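Local coordinates for thioredoxin reductase (Clostridium acetobutylicum ATCC 824, PDB 6GNA), which probably uses electrons from ferredoxin, passed through a bound FAD, to reduce thioredoxin without a pyridine nucleotide, at residues A[146-157]-A[171-182]. Numbering follows the deposited sequence. Where two conformers were deposited one is given.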
loop_
_atom_site.group_PDB
_atom_site.type_symbol
_atom_site.label_atom_id
_atom_site.label_comp_id
_atom_site.label_asym_id
_atom_site.label_seq_id
_atom_site.Cartn_x
_atom_site.Cartn_y
_atom_site.Cartn_z
ATOM N N ILE A 146 -1.424 -44.408 13.399
ATOM C CA ILE A 146 -0.996 -43.507 14.462
ATOM C C ILE A 146 -0.783 -42.124 13.866
ATOM O O ILE A 146 -0.092 -41.978 12.850
ATOM C CB ILE A 146 0.296 -44.014 15.121
ATOM C CG1 ILE A 146 0.093 -45.426 15.689
ATOM C CG2 ILE A 146 0.758 -43.047 16.206
ATOM C CD1 ILE A 146 1.378 -46.096 16.101
ATOM N N VAL A 147 -1.350 -41.107 14.504
ATOM C CA VAL A 147 -1.267 -39.732 14.018
ATOM C C VAL A 147 -0.751 -38.828 15.129
ATOM O O VAL A 147 -1.231 -38.894 16.271
ATOM C CB VAL A 147 -2.630 -39.226 13.507
ATOM C CG1 VAL A 147 -2.555 -37.751 13.121
ATOM C CG2 VAL A 147 -3.084 -40.062 12.321
ATOM N N THR A 148 0.205 -37.970 14.788
ATOM C CA THR A 148 0.728 -36.952 15.681
ATOM C C THR A 148 0.388 -35.590 15.097
ATOM O O THR A 148 0.681 -35.315 13.925
ATOM C CB THR A 148 2.238 -37.104 15.840
ATOM O OG1 THR A 148 2.514 -38.379 16.427
ATOM C CG2 THR A 148 2.786 -36.039 16.762
ATOM N N ILE A 149 -0.234 -34.749 15.904
ATOM C CA ILE A 149 -0.556 -33.381 15.511
ATOM C C ILE A 149 0.313 -32.434 16.316
ATOM O O ILE A 149 0.275 -32.445 17.554
ATOM C CB ILE A 149 -2.039 -33.065 15.720
ATOM C CG1 ILE A 149 -2.858 -33.848 14.696
ATOM C CG2 ILE A 149 -2.302 -31.565 15.597
ATOM C CD1 ILE A 149 -4.316 -33.843 14.993
ATOM N N VAL A 150 1.066 -31.602 15.605
ATOM C CA VAL A 150 1.839 -30.513 16.192
ATOM C C VAL A 150 0.983 -29.265 16.000
ATOM O O VAL A 150 0.835 -28.752 14.889
ATOM C CB VAL A 150 3.225 -30.400 15.555
ATOM C CG1 VAL A 150 4.046 -29.365 16.276
ATOM C CG2 VAL A 150 3.931 -31.746 15.600
ATOM N N GLY A 151 0.369 -28.807 17.089
ATOM C CA GLY A 151 -0.675 -27.793 17.028
ATOM C C GLY A 151 -0.154 -26.428 17.444
ATOM O O GLY A 151 0.365 -26.262 18.545
ATOM N N TYR A 152 -0.345 -25.448 16.567
ATOM C CA TYR A 152 0.094 -24.080 16.817
ATOM C C TYR A 152 -1.067 -23.136 17.095
ATOM O O TYR A 152 -0.837 -21.951 17.362
ATOM C CB TYR A 152 0.921 -23.563 15.629
ATOM C CG TYR A 152 2.236 -24.311 15.406
ATOM C CD1 TYR A 152 2.261 -25.558 14.786
ATOM C CD2 TYR A 152 3.456 -23.758 15.804
ATOM C CE1 TYR A 152 3.451 -26.247 14.589
ATOM C CE2 TYR A 152 4.656 -24.445 15.610
ATOM C CZ TYR A 152 4.642 -25.692 15.007
ATOM O OH TYR A 152 5.814 -26.391 14.789
ATOM N N ASN A 153 -2.306 -23.631 17.111
ATOM C CA ASN A 153 -3.464 -22.791 17.370
ATOM C C ASN A 153 -4.565 -23.678 17.946
ATOM O O ASN A 153 -4.419 -24.899 18.041
ATOM C CB ASN A 153 -3.909 -22.044 16.111
ATOM C CG ASN A 153 -4.260 -22.965 14.974
ATOM O OD1 ASN A 153 -4.614 -24.132 15.166
ATOM N ND2 ASN A 153 -4.161 -22.437 13.766
ATOM N N LYS A 154 -5.687 -23.053 18.311
ATOM C CA LYS A 154 -6.771 -23.787 18.961
ATOM C C LYS A 154 -7.503 -24.727 18.000
ATOM O O LYS A 154 -7.967 -25.797 18.414
ATOM C CB LYS A 154 -7.773 -22.827 19.607
ATOM C CG LYS A 154 -7.215 -21.974 20.755
ATOM C CD LYS A 154 -6.790 -22.781 21.965
ATOM C CE LYS A 154 -7.943 -23.433 22.683
ATOM N NZ LYS A 154 -7.444 -24.172 23.870
ATOM N N GLU A 155 -7.654 -24.330 16.733
ATOM C CA GLU A 155 -8.319 -25.202 15.760
ATOM C C GLU A 155 -7.652 -26.567 15.674
ATOM O O GLU A 155 -8.325 -27.571 15.410
ATOM C CB GLU A 155 -8.344 -24.524 14.390
ATOM C CG GLU A 155 -9.334 -25.173 13.394
ATOM C CD GLU A 155 -8.777 -26.360 12.637
ATOM O OE1 GLU A 155 -7.531 -26.522 12.552
ATOM O OE2 GLU A 155 -9.601 -27.131 12.093
ATOM N N ALA A 156 -6.343 -26.623 15.916
ATOM C CA ALA A 156 -5.617 -27.888 15.863
ATOM C C ALA A 156 -6.165 -28.892 16.871
ATOM O O ALA A 156 -6.145 -30.101 16.615
ATOM C CB ALA A 156 -4.125 -27.622 16.096
ATOM N N GLU A 157 -6.641 -28.394 18.021
ATOM C CA GLU A 157 -7.241 -29.267 19.029
ATOM C C GLU A 157 -8.492 -29.942 18.483
ATOM O O GLU A 157 -8.718 -31.131 18.720
ATOM C CB GLU A 157 -7.583 -28.476 20.294
ATOM C CG GLU A 157 -6.388 -27.817 20.970
ATOM C CD GLU A 157 -6.767 -26.950 22.157
ATOM O OE1 GLU A 157 -7.948 -27.015 22.589
ATOM O OE2 GLU A 157 -5.887 -26.198 22.635
ATOM N N TYR A 171 -1.600 -38.390 19.140
ATOM C CA TYR A 171 -0.786 -37.569 20.022
ATOM C C TYR A 171 -0.969 -36.117 19.630
ATOM O O TYR A 171 -1.021 -35.788 18.441
ATOM C CB TYR A 171 0.699 -37.898 19.859
ATOM C CG TYR A 171 1.085 -39.321 20.179
ATOM C CD1 TYR A 171 1.216 -39.742 21.492
ATOM C CD2 TYR A 171 1.353 -40.232 19.171
ATOM C CE1 TYR A 171 1.583 -41.043 21.790
ATOM C CE2 TYR A 171 1.724 -41.526 19.458
ATOM C CZ TYR A 171 1.838 -41.926 20.769
ATOM O OH TYR A 171 2.214 -43.223 21.055
ATOM N N TYR A 172 -1.036 -35.242 20.634
ATOM C CA TYR A 172 -1.106 -33.798 20.415
ATOM C C TYR A 172 0.087 -33.126 21.081
ATOM O O TYR A 172 0.271 -33.234 22.296
ATOM C CB TYR A 172 -2.411 -33.213 20.942
ATOM C CG TYR A 172 -2.637 -31.762 20.559
ATOM C CD1 TYR A 172 -3.045 -31.435 19.278
ATOM C CD2 TYR A 172 -2.457 -30.727 21.470
ATOM C CE1 TYR A 172 -3.264 -30.142 18.905
ATOM C CE2 TYR A 172 -2.672 -29.415 21.095
ATOM C CZ TYR A 172 -3.068 -29.138 19.805
ATOM O OH TYR A 172 -3.306 -27.859 19.386
ATOM N N VAL A 173 0.882 -32.431 20.281
ATOM C CA VAL A 173 2.070 -31.714 20.735
ATOM C C VAL A 173 1.755 -30.224 20.666
ATOM O O VAL A 173 1.820 -29.629 19.583
ATOM C CB VAL A 173 3.288 -32.046 19.862
ATOM C CG1 VAL A 173 4.527 -31.368 20.392
ATOM C CG2 VAL A 173 3.525 -33.554 19.796
ATOM N N PRO A 174 1.423 -29.579 21.780
ATOM C CA PRO A 174 1.060 -28.158 21.723
ATOM C C PRO A 174 2.282 -27.273 21.555
ATOM O O PRO A 174 3.336 -27.509 22.149
ATOM C CB PRO A 174 0.402 -27.923 23.085
ATOM C CG PRO A 174 1.059 -28.920 23.988
ATOM C CD PRO A 174 1.314 -30.132 23.139
ATOM N N ARG A 175 2.115 -26.215 20.762
ATOM C CA ARG A 175 3.164 -25.214 20.566
ATOM C C ARG A 175 2.734 -23.845 21.073
ATOM O O ARG A 175 3.202 -22.815 20.582
ATOM C CB ARG A 175 3.569 -25.129 19.102
ATOM C CG ARG A 175 3.824 -26.491 18.465
ATOM C CD ARG A 175 4.904 -27.265 19.187
ATOM N NE ARG A 175 6.195 -26.583 19.149
ATOM C CZ ARG A 175 6.904 -26.223 20.215
ATOM N NH1 ARG A 175 6.474 -26.483 21.443
ATOM N NH2 ARG A 175 8.066 -25.603 20.050
ATOM N N TYR A 176 1.830 -23.836 22.043
ATOM C CA TYR A 176 1.357 -22.633 22.706
ATOM C C TYR A 176 0.926 -23.055 24.102
ATOM O O TYR A 176 0.675 -24.239 24.356
ATOM C CB TYR A 176 0.162 -22.013 21.970
ATOM C CG TYR A 176 -0.938 -23.018 21.762
ATOM C CD1 TYR A 176 -0.906 -23.878 20.682
ATOM C CD2 TYR A 176 -1.986 -23.142 22.667
ATOM C CE1 TYR A 176 -1.879 -24.823 20.491
ATOM C CE2 TYR A 176 -2.980 -24.090 22.479
ATOM C CZ TYR A 176 -2.920 -24.929 21.391
ATOM O OH TYR A 176 -3.874 -25.888 21.175
ATOM N N LYS A 177 0.855 -22.075 25.001
ATOM C CA LYS A 177 0.479 -22.278 26.395
ATOM C C LYS A 177 -1.004 -21.985 26.562
ATOM O O LYS A 177 -1.447 -20.854 26.320
ATOM C CB LYS A 177 1.261 -21.337 27.308
ATOM C CG LYS A 177 2.755 -21.294 27.076
ATOM C CD LYS A 177 3.448 -22.432 27.769
ATOM C CE LYS A 177 4.928 -22.167 27.874
ATOM N NZ LYS A 177 5.575 -23.238 28.644
ATOM N N ASP A 178 -1.754 -22.985 27.009
ATOM C CA ASP A 178 -3.179 -22.839 27.281
ATOM C C ASP A 178 -3.628 -24.119 27.969
ATOM O O ASP A 178 -2.872 -25.093 28.051
ATOM C CB ASP A 178 -3.938 -22.653 25.965
ATOM C CG ASP A 178 -5.327 -22.076 26.140
ATOM O OD1 ASP A 178 -5.707 -21.711 27.268
ATOM O OD2 ASP A 178 -6.042 -21.977 25.122
ATOM N N GLU A 179 -4.864 -24.113 28.465
ATOM C CA GLU A 179 -5.581 -25.368 28.630
ATOM C C GLU A 179 -6.013 -25.885 27.262
ATOM O O GLU A 179 -6.308 -25.114 26.346
ATOM C CB GLU A 179 -6.817 -25.196 29.516
ATOM C CG GLU A 179 -6.518 -24.689 30.919
ATOM C CD GLU A 179 -5.581 -25.603 31.682
ATOM O OE1 GLU A 179 -5.501 -26.801 31.335
ATOM O OE2 GLU A 179 -4.918 -25.123 32.626
ATOM N N TYR A 180 -6.017 -27.206 27.112
ATOM C CA TYR A 180 -6.285 -27.847 25.827
ATOM C C TYR A 180 -7.580 -28.647 25.923
ATOM O O TYR A 180 -7.699 -29.550 26.760
ATOM C CB TYR A 180 -5.114 -28.751 25.436
ATOM C CG TYR A 180 -3.760 -28.090 25.603
ATOM C CD1 TYR A 180 -3.382 -27.013 24.807
ATOM C CD2 TYR A 180 -2.861 -28.542 26.557
ATOM C CE1 TYR A 180 -2.150 -26.407 24.959
ATOM C CE2 TYR A 180 -1.626 -27.938 26.724
ATOM C CZ TYR A 180 -1.271 -26.872 25.919
ATOM O OH TYR A 180 -0.040 -26.273 26.086
ATOM N N GLN A 181 -8.538 -28.338 25.051
ATOM C CA GLN A 181 -9.859 -28.965 25.094
ATOM C C GLN A 181 -9.855 -30.190 24.181
ATOM O O GLN A 181 -10.315 -30.160 23.034
ATOM C CB GLN A 181 -10.939 -27.962 24.706
ATOM C CG GLN A 181 -11.198 -26.904 25.777
ATOM C CD GLN A 181 -10.146 -25.814 25.797
ATOM O OE1 GLN A 181 -9.842 -25.231 24.775
ATOM N NE2 GLN A 181 -9.610 -25.517 26.977
ATOM N N LEU A 182 -9.321 -31.282 24.719
ATOM C CA LEU A 182 -9.114 -32.521 23.982
ATOM C C LEU A 182 -9.859 -33.658 24.663
ATOM O O LEU A 182 -9.907 -33.730 25.893
ATOM C CB LEU A 182 -7.617 -32.859 23.939
ATOM C CG LEU A 182 -6.726 -31.838 23.224
ATOM C CD1 LEU A 182 -5.263 -32.066 23.549
ATOM C CD2 LEU A 182 -6.951 -31.927 21.732
HETATM O O HOH W 1 7.683 -25.945 16.622
#
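Five backbone hydrogen bonds, from Tyr171 N to Val147 O through to Arg175 N to Gly151 O, form a parallel ladder joining the two strands of a Rossmann-type beta-alpha-beta unit whose linking helix is 155-163. The 18° angle between strands 146-151 and 171-174 fits this ladder, and Ile149 N to Tyr171 O (2.9 Å) is nearly straight at 175°.

Past the strand ends the packing is close, and Tyr172, Gly151, Ala156 and Glu157 are all buried. With CG anti to its backbone N (chi1 -171°), the Tyr172 ring runs toward Ala156 and Glu157: Ile149 CG2 meets its CE1, Ala156 CB lies in plane at the ring edge, 3.4 Å from Tyr172 OH, and that hydroxyl occupies the side of Gly151 to which a CB would point, 3.5 Å from Gly151 CA. Tyr172 OH donates to Tyr176 OH, which in turn donates to the anti lone pair of Glu157 OE2 over only 2.5 Å. Lys154 NZ makes a salt bridge to the same oxygen from the syn side, and Gln181 N donates to Glu157 OE1 (2.9 Å); these donors and the lysine probably favour a charged carboxylate.

The outer side is more polar and open to solvent, with Asp178 and Gln181 exposed. Lys154 curls through two successive bends, its NZ forming a second salt bridge with Asp178 OD2 (2.9 Å) and donating to Gln181 OE1. Beyond the ladder, Arg175 CG makes a CH-pi contact over the Tyr152 ring, 12° off its normal, while one water accepts from Arg175 NE (3.0 Å) and bonds Tyr152 OH at 2.7 Å.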